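Local coordinates for gala protein type 1, 3 or 4 (Legionella pneumophila subsp. pneumophila, PDB 4XA9) that is a leucine-rich repeat protein that may bind small GTPases and stimulate their GTP hydrolysis, at residues 36-39 / 40-44; 12-15 / 16-19; 183-186 / 187-190. All blocks are in the same frame, centred on the assembly; numbering follows the deposited sequence.

Contact 1: residues 36-39 / 40-44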
ATOM      1  N   CYS A  36       8.831  26.902   4.858  1.00 17.72           N
ATOM      2  CA  CYS A  36       8.586  27.386   6.215  1.00 20.67           C
ATOM      3  C   CYS A  36       8.244  28.866   6.239  1.00 23.49           C
ATOM      4  O   CYS A  36       7.453  29.316   7.068  1.00 20.13           O
ATOM      5  CB  CYS A  36       9.797  27.118   7.109  1.00 19.48           C
ATOM      6  SG  CYS A  36      10.086  25.357   7.403  1.00 24.46           S
ATOM      7  N   GLU A  37       8.844  29.624   5.328  1.00 22.44           N
ATOM      8  CA  GLU A  37       8.536  31.038   5.210  1.00 24.38           C
ATOM      9  C   GLU A  37       7.072  31.230   4.856  1.00 20.56           C
ATOM     10  O   GLU A  37       6.378  32.057   5.448  1.00 21.36           O
ATOM     11  CB  GLU A  37       9.421  31.696   4.154  1.00 28.01           C
ATOM     12  CG  GLU A  37      10.273  32.793   4.707  1.00 30.89           C
ATOM     13  CD  GLU A  37      10.888  33.655   3.628  1.00 29.74           C
ATOM     14  OE1 GLU A  37      11.094  33.156   2.498  1.00 27.43           O
ATOM     15  OE2 GLU A  37      11.148  34.840   3.923  1.00 29.98           O
ATOM     16  N   PHE A  38       6.604  30.455   3.885  1.00 19.83           N
ATOM     17  CA  PHE A  38       5.212  30.524   3.470  1.00 18.96           C
ATOM     18  C   PHE A  38       4.276  30.123   4.611  1.00 21.71           C
ATOM     19  O   PHE A  38       3.235  30.753   4.815  1.00 22.95           O
ATOM     20  CB  PHE A  38       4.981  29.635   2.246  1.00 17.30           C
ATOM     21  CG  PHE A  38       3.591  29.718   1.684  1.00 19.11           C
ATOM     22  CD1 PHE A  38       3.251  30.719   0.780  1.00 20.43           C
ATOM     23  CD2 PHE A  38       2.628  28.786   2.039  1.00 18.81           C
ATOM     24  CE1 PHE A  38       1.979  30.796   0.255  1.00 21.48           C
ATOM     25  CE2 PHE A  38       1.354  28.859   1.522  1.00 20.46           C
ATOM     26  CZ  PHE A  38       1.027  29.868   0.625  1.00 20.73           C
ATOM     27  N   LEU A  39       4.646  29.083   5.351  1.00 18.76           N
ATOM     28  CA  LEU A  39       3.825  28.613   6.472  1.00 19.05           C
ATOM     29  C   LEU A  39       3.789  29.642   7.599  1.00 22.72           C
ATOM     30  O   LEU A  39       2.758  29.825   8.238  1.00 19.66           O
ATOM     31  CB  LEU A  39       4.340  27.273   6.997  1.00 15.50           C
ATOM     32  CG  LEU A  39       4.160  26.083   6.045  1.00 16.96           C
ATOM     33  CD1 LEU A  39       4.946  24.883   6.547  1.00 16.51           C
ATOM     34  CD2 LEU A  39       2.686  25.725   5.888  1.00 16.83           C
ATOM     35  N   GLN A  40       4.912  30.318   7.834  1.00 23.66           N
ATOM     36  CA  GLN A  40       4.974  31.365   8.856  1.00 24.82           C
ATOM     37  C   GLN A  40       4.111  32.567   8.476  1.00 24.12           C
ATOM     38  O   GLN A  40       3.565  33.246   9.346  1.00 21.52           O
ATOM     39  CB  GLN A  40       6.423  31.798   9.084  1.00 23.44           C
ATOM     40  CG  GLN A  40       7.224  30.766   9.854  1.00 24.67           C
ATOM     41  CD  GLN A  40       8.713  31.002   9.775  1.00 28.91           C
ATOM     42  OE1 GLN A  40       9.192  31.740   8.908  1.00 31.14           O
ATOM     43  NE2 GLN A  40       9.458  30.379  10.684  1.00 27.44           N
ATOM     44  N   ASN A  41       3.992  32.810   7.175  1.00 21.80           N
ATOM     45  CA  ASN A  41       3.114  33.844   6.637  1.00 24.35           C
ATOM     46  C   ASN A  41       1.638  33.454   6.679  1.00 24.91           C
ATOM     47  O   ASN A  41       0.763  34.307   6.531  1.00 20.98           O
ATOM     48  CB  ASN A  41       3.502  34.166   5.188  1.00 30.21           C
ATOM     49  CG  ASN A  41       4.760  35.010   5.084  1.00 36.35           C
ATOM     50  OD1 ASN A  41       5.429  35.284   6.082  1.00 39.53           O
ATOM     51  ND2 ASN A  41       5.100  35.410   3.864  1.00 36.02           N
ATOM     52  N   HIS A  42       1.365  32.161   6.845  1.00 20.95           N
ATOM     53  CA  HIS A  42      -0.010  31.679   6.924  1.00 24.14           C
ATOM     54  C   HIS A  42      -0.179  30.737   8.101  1.00 21.81           C
ATOM     55  O   HIS A  42      -0.344  29.539   7.910  1.00 21.43           O
ATOM     56  CB  HIS A  42      -0.423  30.969   5.636  1.00 24.91           C
ATOM     57  CG  HIS A  42      -0.226  31.795   4.406  1.00 26.88           C
ATOM     58  ND1 HIS A  42       0.992  31.906   3.772  1.00 26.37           N
ATOM     59  CD2 HIS A  42      -1.087  32.568   3.706  1.00 29.36           C
ATOM     60  CE1 HIS A  42       0.870  32.707   2.729  1.00 28.40           C
ATOM     61  NE2 HIS A  42      -0.383  33.119   2.663  1.00 28.26           N
ATOM     62  N   PRO A  43      -0.150  31.284   9.323  1.00 23.07           N
ATOM     63  CA  PRO A  43      -0.119  30.471  10.543  1.00 23.36           C
ATOM     64  C   PRO A  43      -1.343  29.569  10.721  1.00 19.24           C
ATOM     65  O   PRO A  43      -1.290  28.629  11.512  1.00 20.32           O
ATOM     66  CB  PRO A  43      -0.041  31.523  11.658  1.00 24.92           C
ATOM     67  CG  PRO A  43      -0.589  32.769  11.051  1.00 23.24           C
ATOM     68  CD  PRO A  43      -0.176  32.728   9.619  1.00 22.81           C
ATOM     69  N   ALA A  44      -2.420  29.831   9.988  1.00 21.18           N
ATOM     70  CA  ALA A  44      -3.609  28.988  10.084  1.00 20.52           C
ATOM     71  C   ALA A  44      -3.386  27.607   9.456  1.00 19.10           C
ATOM     72  O   ALA A  44      -4.116  26.661   9.754  1.00 17.82           O
ATOM     73  CB  ALA A  44      -4.791  29.676   9.439  1.00 19.19           C
TER
HETATM   74  O   HOH W   1       8.689  36.138   5.441  1.00 34.21           O
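The rings of Phe38 and His42 meet towards the C-terminal end of helix 32-41, on the helical side of the leucine-rich repeat fold. That helix is the crossover of the beta-alpha-beta unit formed by strand 19-21, helix 32-41 and strand 47-49. The two rings lie obliquely, neither stacked nor edge-to-face: their planes are 34° apart and their centroids 4.2 Å from each other. One corner of the imidazole does most of the touching. His42 CE1 sits over one face of the phenyl ring, displaced toward its rim, and comes to 3.3 Å from Phe38 CE1. Phe38 reaches this place because its CG is anti to the backbone N (chi1 -176°), which swings the ring along the helix toward the next turn.

The imidazole is held by its nitrogen as well as by its face. His42 ND1 donates to the carbonyl oxygen of Phe38 over 2.7 Å in an almost straight bond, and that oxygen lies close to the imidazole plane. One residue therefore offers His42 both a ring to lie against and an acceptor, which fixes the rotation of the imidazole. Tyr13 meets His42 edge-to-face, adding a third aromatic ring to the group.

Around this pair the helix keeps its ordinary bonds, with Gln40 N bonded to Cys36 O and Asn41 N to Glu37 O. The side chain of Gln40 extends back past Cys36 O, and its NE2 is hydrogen-bonded to Lys66 O, in the loop after helix 57-63. Leu39 turns to the interior, onto Leu20 and Phe63. Just beyond, His42 N donates a hydrogen bond to Leu39 O at 3.1 Å.

Contact 2: residues 12-15 / 16-19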
ATOM      1  N   GLY A  12      -1.194  24.470  -3.924  1.00 21.91           N
ATOM      2  CA  GLY A  12      -1.271  23.458  -2.882  1.00 21.73           C
ATOM      3  C   GLY A  12      -2.006  23.935  -1.645  1.00 20.60           C
ATOM      4  O   GLY A  12      -2.376  23.141  -0.779  1.00 19.03           O
ATOM      5  N   TYR A  13      -2.225  25.242  -1.564  1.00 19.73           N
ATOM      6  CA  TYR A  13      -2.871  25.847  -0.409  1.00 22.86           C
ATOM      7  C   TYR A  13      -4.397  25.724  -0.494  1.00 23.93           C
ATOM      8  O   TYR A  13      -5.044  26.472  -1.220  1.00 23.81           O
ATOM      9  CB  TYR A  13      -2.449  27.320  -0.300  1.00 26.80           C
ATOM     10  CG  TYR A  13      -2.964  28.079   0.909  1.00 27.10           C
ATOM     11  CD1 TYR A  13      -3.534  27.423   1.992  1.00 26.07           C
ATOM     12  CD2 TYR A  13      -2.897  29.471   0.949  1.00 29.49           C
ATOM     13  CE1 TYR A  13      -4.013  28.126   3.085  1.00 27.97           C
ATOM     14  CE2 TYR A  13      -3.369  30.179   2.034  1.00 30.84           C
ATOM     15  CZ  TYR A  13      -3.925  29.506   3.099  1.00 34.46           C
ATOM     16  OH  TYR A  13      -4.400  30.215   4.180  1.00 38.92           O
ATOM     17  N   ASP A  14      -4.957  24.772   0.252  1.00 19.42           N
ATOM     18  CA  ASP A  14      -6.406  24.634   0.399  1.00 19.62           C
ATOM     19  C   ASP A  14      -6.892  25.559   1.519  1.00 21.78           C
ATOM     20  O   ASP A  14      -6.741  25.248   2.698  1.00 18.62           O
ATOM     21  CB  ASP A  14      -6.776  23.175   0.697  1.00 18.79           C
ATOM     22  CG  ASP A  14      -8.283  22.917   0.659  1.00 28.51           C
ATOM     23  OD1 ASP A  14      -9.082  23.806   1.036  1.00 26.61           O
ATOM     24  OD2 ASP A  14      -8.669  21.799   0.256  1.00 32.05           O
ATOM     25  N   LYS A  15      -7.475  26.693   1.144  1.00 24.18           N
ATOM     26  CA  LYS A  15      -7.867  27.712   2.116  1.00 27.93           C
ATOM     27  C   LYS A  15      -9.136  27.351   2.879  1.00 26.74           C
ATOM     28  O   LYS A  15      -9.433  27.944   3.912  1.00 28.12           O
ATOM     29  CB  LYS A  15      -8.048  29.064   1.419  1.00 34.36           C
ATOM     30  CG  LYS A  15      -6.732  29.766   1.118  1.00 41.33           C
ATOM     31  CD  LYS A  15      -6.895  30.906   0.129  1.00 46.84           C
ATOM     32  CE  LYS A  15      -7.160  30.384  -1.275  1.00 51.56           C
ATOM     33  NZ  LYS A  15      -7.182  31.478  -2.285  1.00 53.76           N
ATOM     34  N   ASN A  16      -9.886  26.380   2.374  1.00 22.18           N
ATOM     35  CA  ASN A  16     -11.075  25.935   3.076  1.00 24.76           C
ATOM     36  C   ASN A  16     -10.700  25.009   4.221  1.00 23.71           C
ATOM     37  O   ASN A  16     -11.352  25.004   5.264  1.00 23.45           O
ATOM     38  CB  ASN A  16     -12.038  25.245   2.117  1.00 28.93           C
ATOM     39  CG  ASN A  16     -12.588  26.199   1.076  1.00 40.53           C
ATOM     40  OD1 ASN A  16     -12.252  26.109  -0.104  1.00 50.73           O
ATOM     41  ND2 ASN A  16     -13.439  27.120   1.509  1.00 40.46           N
ATOM     42  N   LEU A  17      -9.630  24.246   4.023  1.00 20.24           N
ATOM     43  CA  LEU A  17      -9.189  23.264   5.002  1.00 23.00           C
ATOM     44  C   LEU A  17      -7.925  23.702   5.743  1.00 24.33           C
ATOM     45  O   LEU A  17      -7.481  23.013   6.661  1.00 25.66           O
ATOM     46  CB  LEU A  17      -8.944  21.913   4.324  1.00 25.96           C
ATOM     47  CG  LEU A  17     -10.158  21.252   3.665  1.00 26.98           C
ATOM     48  CD1 LEU A  17      -9.754  19.954   3.003  1.00 26.92           C
ATOM     49  CD2 LEU A  17     -11.241  21.018   4.702  1.00 29.49           C
ATOM     50  N   ASN A  18      -7.353  24.836   5.343  1.00 21.60           N
ATOM     51  CA  ASN A  18      -6.098  25.314   5.921  1.00 20.39           C
ATOM     52  C   ASN A  18      -5.047  24.220   5.886  1.00 19.51           C
ATOM     53  O   ASN A  18      -4.417  23.873   6.889  1.00 19.38           O
ATOM     54  CB  ASN A  18      -6.321  25.824   7.344  1.00 19.63           C
ATOM     55  CG  ASN A  18      -6.921  27.210   7.361  1.00 21.19           C
ATOM     56  OD1 ASN A  18      -6.572  28.048   6.529  1.00 21.79           O
ATOM     57  ND2 ASN A  18      -7.830  27.463   8.296  1.00 20.82           N
ATOM     58  N   GLN A  19      -4.879  23.688   4.689  1.00 18.46           N
ATOM     59  CA  GLN A  19      -4.048  22.530   4.438  1.00 19.61           C
ATOM     60  C   GLN A  19      -3.158  22.853   3.250  1.00 20.92           C
ATOM     61  O   GLN A  19      -3.624  23.427   2.263  1.00 18.46           O
ATOM     62  CB  GLN A  19      -4.930  21.302   4.171  1.00 25.06           C
ATOM     63  CG  GLN A  19      -4.375  20.311   3.164  1.00 31.82           C
ATOM     64  CD  GLN A  19      -3.537  19.253   3.824  1.00 38.17           C
ATOM     65  OE1 GLN A  19      -3.373  19.256   5.043  1.00 39.52           O
ATOM     66  NE2 GLN A  19      -3.001  18.336   3.028  1.00 41.27           N
TER
HETATM   67  O   HOH W   2     -10.635  23.916  -1.866  1.00 50.63           O
HETATM   68  O   HOH W   3      -8.034  29.934   5.248  1.00 40.76           O
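Asp14 and Gln19 face each other across a tight turn and exchange two backbone hydrogen bonds, as an antiparallel hydrogen-bonded pair does. Asp14 N gives to Gln19 O at 2.8 Å, and Gln19 N returns a bond to Asp14 O at 3.1 Å.

A second set of bonds comes from the carboxylate. Asp14 turns its CG anti to the backbone N (chi1 -171°), which carries OD1 to the amides of the turn. Leu17 N donates to Asp14 OD1 at 3.1 Å from well above the carboxylate plane, and Asn16 N adds a weak bond to the same oxygen. Water bridges span the outside: one joins Asn16 OD1 to Asp14 OD1, weakly at the latter, and another gives to both Lys15 O and Asn18 OD1.

Van der Waals contact is slight. Leu17 CD1 lies 3.5 Å from Asp14 OD2, the two side chains crossing at a slant. Tyr13 and Asn18 run side by side in the same direction, ring and amide nearly coplanar, and Lys15 CG rests over one face of the Tyr13 ring.

Asn18, with positive backbone torsions (phi 52°), and Gln19 together oppose Asp14. This is a G1 beta bulge, here closing the hairpin between strands 13-14 and 19-21 at the N-terminal edge of the repeat sheet.

Contact 3: residues 183-186 / 187-190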
ATOM      1  N   ALA A 183      -5.607  -9.982  21.359  1.00 23.13           N
ATOM      2  CA  ALA A 183      -7.006 -10.240  21.674  1.00 24.61           C
ATOM      3  C   ALA A 183      -7.283 -10.048  23.163  1.00 27.90           C
ATOM      4  O   ALA A 183      -8.347  -9.556  23.543  1.00 31.30           O
ATOM      5  CB  ALA A 183      -7.397 -11.648  21.243  1.00 22.68           C
ATOM      6  N   LYS A 184      -6.318 -10.434  23.994  1.00 27.48           N
ATOM      7  CA  LYS A 184      -6.459 -10.327  25.443  0.64 29.42           C
ATOM      8  C   LYS A 184      -6.445  -8.873  25.917  1.00 32.54           C
ATOM      9  O   LYS A 184      -6.956  -8.562  26.998  1.00 33.41           O
ATOM     10  CB  LYS A 184      -5.354 -11.121  26.147  0.64 29.78           C
ATOM     11  CG  LYS A 184      -5.477 -12.630  25.983  0.64 30.90           C
ATOM     12  CD  LYS A 184      -4.359 -13.372  26.706  0.64 32.10           C
ATOM     13  CE  LYS A 184      -4.508 -14.877  26.534  0.64 31.96           C
ATOM     14  NZ  LYS A 184      -3.406 -15.634  27.193  0.64 33.74           N
ATOM     15  N   ASN A 185      -5.853  -7.993  25.107  1.00 30.35           N
ATOM     16  CA  ASN A 185      -5.812  -6.559  25.388  1.00 31.00           C
ATOM     17  C   ASN A 185      -7.212  -5.996  25.608  1.00 30.51           C
ATOM     18  O   ASN A 185      -8.137  -6.326  24.866  1.00 28.96           O
ATOM     19  CB  ASN A 185      -5.126  -5.815  24.234  1.00 29.66           C
ATOM     20  CG  ASN A 185      -5.133  -4.314  24.414  1.00 27.72           C
ATOM     21  OD1 ASN A 185      -6.167  -3.669  24.255  1.00 28.20           O
ATOM     22  ND2 ASN A 185      -3.968  -3.743  24.698  1.00 29.08           N
ATOM     23  N   ASN A 186      -7.364  -5.145  26.618  1.00 31.86           N
ATOM     24  CA  ASN A 186      -8.674  -4.587  26.951  1.00 33.40           C
ATOM     25  C   ASN A 186      -8.836  -3.105  26.646  1.00 32.01           C
ATOM     26  O   ASN A 186      -9.796  -2.488  27.097  1.00 33.05           O
ATOM     27  CB  ASN A 186      -8.980  -4.814  28.433  1.00 40.00           C
ATOM     28  CG  ASN A 186      -9.120  -6.279  28.779  1.00 47.07           C
ATOM     29  OD1 ASN A 186     -10.137  -6.901  28.472  1.00 49.67           O
ATOM     30  ND2 ASN A 186      -8.105  -6.837  29.433  1.00 50.02           N
ATOM     31  N   GLN A 187      -7.914  -2.525  25.882  1.00 33.65           N
ATOM     32  CA  GLN A 187      -8.010  -1.101  25.562  1.00 31.85           C
ATOM     33  C   GLN A 187      -8.284  -0.839  24.082  1.00 30.18           C
ATOM     34  O   GLN A 187      -8.980   0.118  23.738  1.00 31.54           O
ATOM     35  CB  GLN A 187      -6.735  -0.363  25.986  1.00 32.98           C
ATOM     36  CG  GLN A 187      -6.551  -0.260  27.486  1.00 38.15           C
ATOM     37  CD  GLN A 187      -6.017  -1.534  28.093  1.00 48.30           C
ATOM     38  OE1 GLN A 187      -5.152  -2.196  27.514  1.00 52.77           O
ATOM     39  NE2 GLN A 187      -6.532  -1.894  29.262  1.00 52.74           N
ATOM     40  N   LEU A 188      -7.735  -1.683  23.214  1.00 25.58           N
ATOM     41  CA  LEU A 188      -7.918  -1.530  21.769  1.00 24.77           C
ATOM     42  C   LEU A 188      -9.389  -1.542  21.364  1.00 26.07           C
ATOM     43  O   LEU A 188     -10.145  -2.433  21.753  1.00 28.10           O
ATOM     44  CB  LEU A 188      -7.181  -2.640  21.017  1.00 25.51           C
ATOM     45  CG  LEU A 188      -5.654  -2.659  21.072  1.00 25.07           C
ATOM     46  CD1 LEU A 188      -5.144  -3.916  20.382  1.00 25.08           C
ATOM     47  CD2 LEU A 188      -5.079  -1.412  20.408  1.00 22.55           C
ATOM     48  N   THR A 189      -9.784  -0.547  20.581  1.00 22.13           N
ATOM     49  CA  THR A 189     -11.141  -0.478  20.050  0.82 22.67           C
ATOM     50  C   THR A 189     -11.150  -0.778  18.556  1.00 20.62           C
ATOM     51  O   THR A 189     -12.183  -1.101  17.984  1.00 22.36           O
ATOM     52  CB  THR A 189     -11.773   0.904  20.285  0.82 25.04           C
ATOM     53  OG1 THR A 189     -11.000   1.906  19.610  0.82 26.09           O
ATOM     54  CG2 THR A 189     -11.827   1.221  21.769  0.82 24.51           C
ATOM     55  N   LEU A 190      -9.985  -0.666  17.934  1.00 21.78           N
ATOM     56  CA  LEU A 190      -9.821  -0.961  16.519  1.00 20.66           C
ATOM     57  C   LEU A 190      -8.516  -1.722  16.338  1.00 21.54           C
ATOM     58  O   LEU A 190      -7.460  -1.276  16.775  1.00 24.12           O
ATOM     59  CB  LEU A 190      -9.839   0.331  15.687  1.00 25.20           C
ATOM     60  CG  LEU A 190      -9.895   0.240  14.158  1.00 26.22           C
ATOM     61  CD1 LEU A 190     -10.551   1.472  13.554  1.00 27.76           C
ATOM     62  CD2 LEU A 190      -8.509   0.091  13.598  1.00 27.41           C
TER
HETATM   63  O   HOH W   4      -4.752  -4.786  28.478  1.00 35.21           O
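Asn185 meets Gln187 and Leu188 through a side chain that reaches forward into the turn leaving helix 176-184, in the loop that leads to strand 190-192 of this leucine-rich repeat fold. Its CB points toward the residues that follow. With CG anti to the backbone N (chi1 176°), the amide is delivered to the inside of the bend.

At CG the group divides. The carbon itself lies 3.8 Å from Leu188 CG, whose side chain passes at about a right angle to that of Asn185. OD1 takes two backbone N-H groups. Gln187 N donates to Asn185 OD1 across 2.6 Å from above the carbonyl plane, 44° out of it. Leu188 N reaches the same OD1 at 2.7 Å, only slightly tilted from that plane and almost straight at the hydrogen (175°). ND2, the other branch, is hydrogen-bonded to Ala159 O, at the end of helix 151-159.

Gln187 bends at chi2, which curls its end back over the peptide carbon of Asn186 and sets its amide steeply across that of Asn185. A water gives to Gln187 OE1 over 2.8 Å and accepts from Asn186 N. Leu188 packs on Ile164, Leu167 and Leu212.

Asn185 is buried, yet both ends of its amide are satisfied. Two bonds on one oxygen fix the shape of the bend, while the nitrogen links the bend to helix 151-159, so one polar side chain joins the turn to the adjacent helix.

Overall arrangement
Contacts 1 and 2 are neighbours near the N-terminal end, their centres 12 Å apart, and they touch through Phe38 with Tyr13 and through Ala44 with Asn18. Contact 3 lies beyond the chain's centre from contact 1, with about 26 Å between their nearest atoms. Contact 2 is a surface hairpin at the sheet edge, held by backbone bonds, a carboxylate and two bridging waters. Contacts 1 and 3 are partly buried, and both span the C-terminal end of a helix before a strand: one relies on aromatic rings, the other on a buried amide.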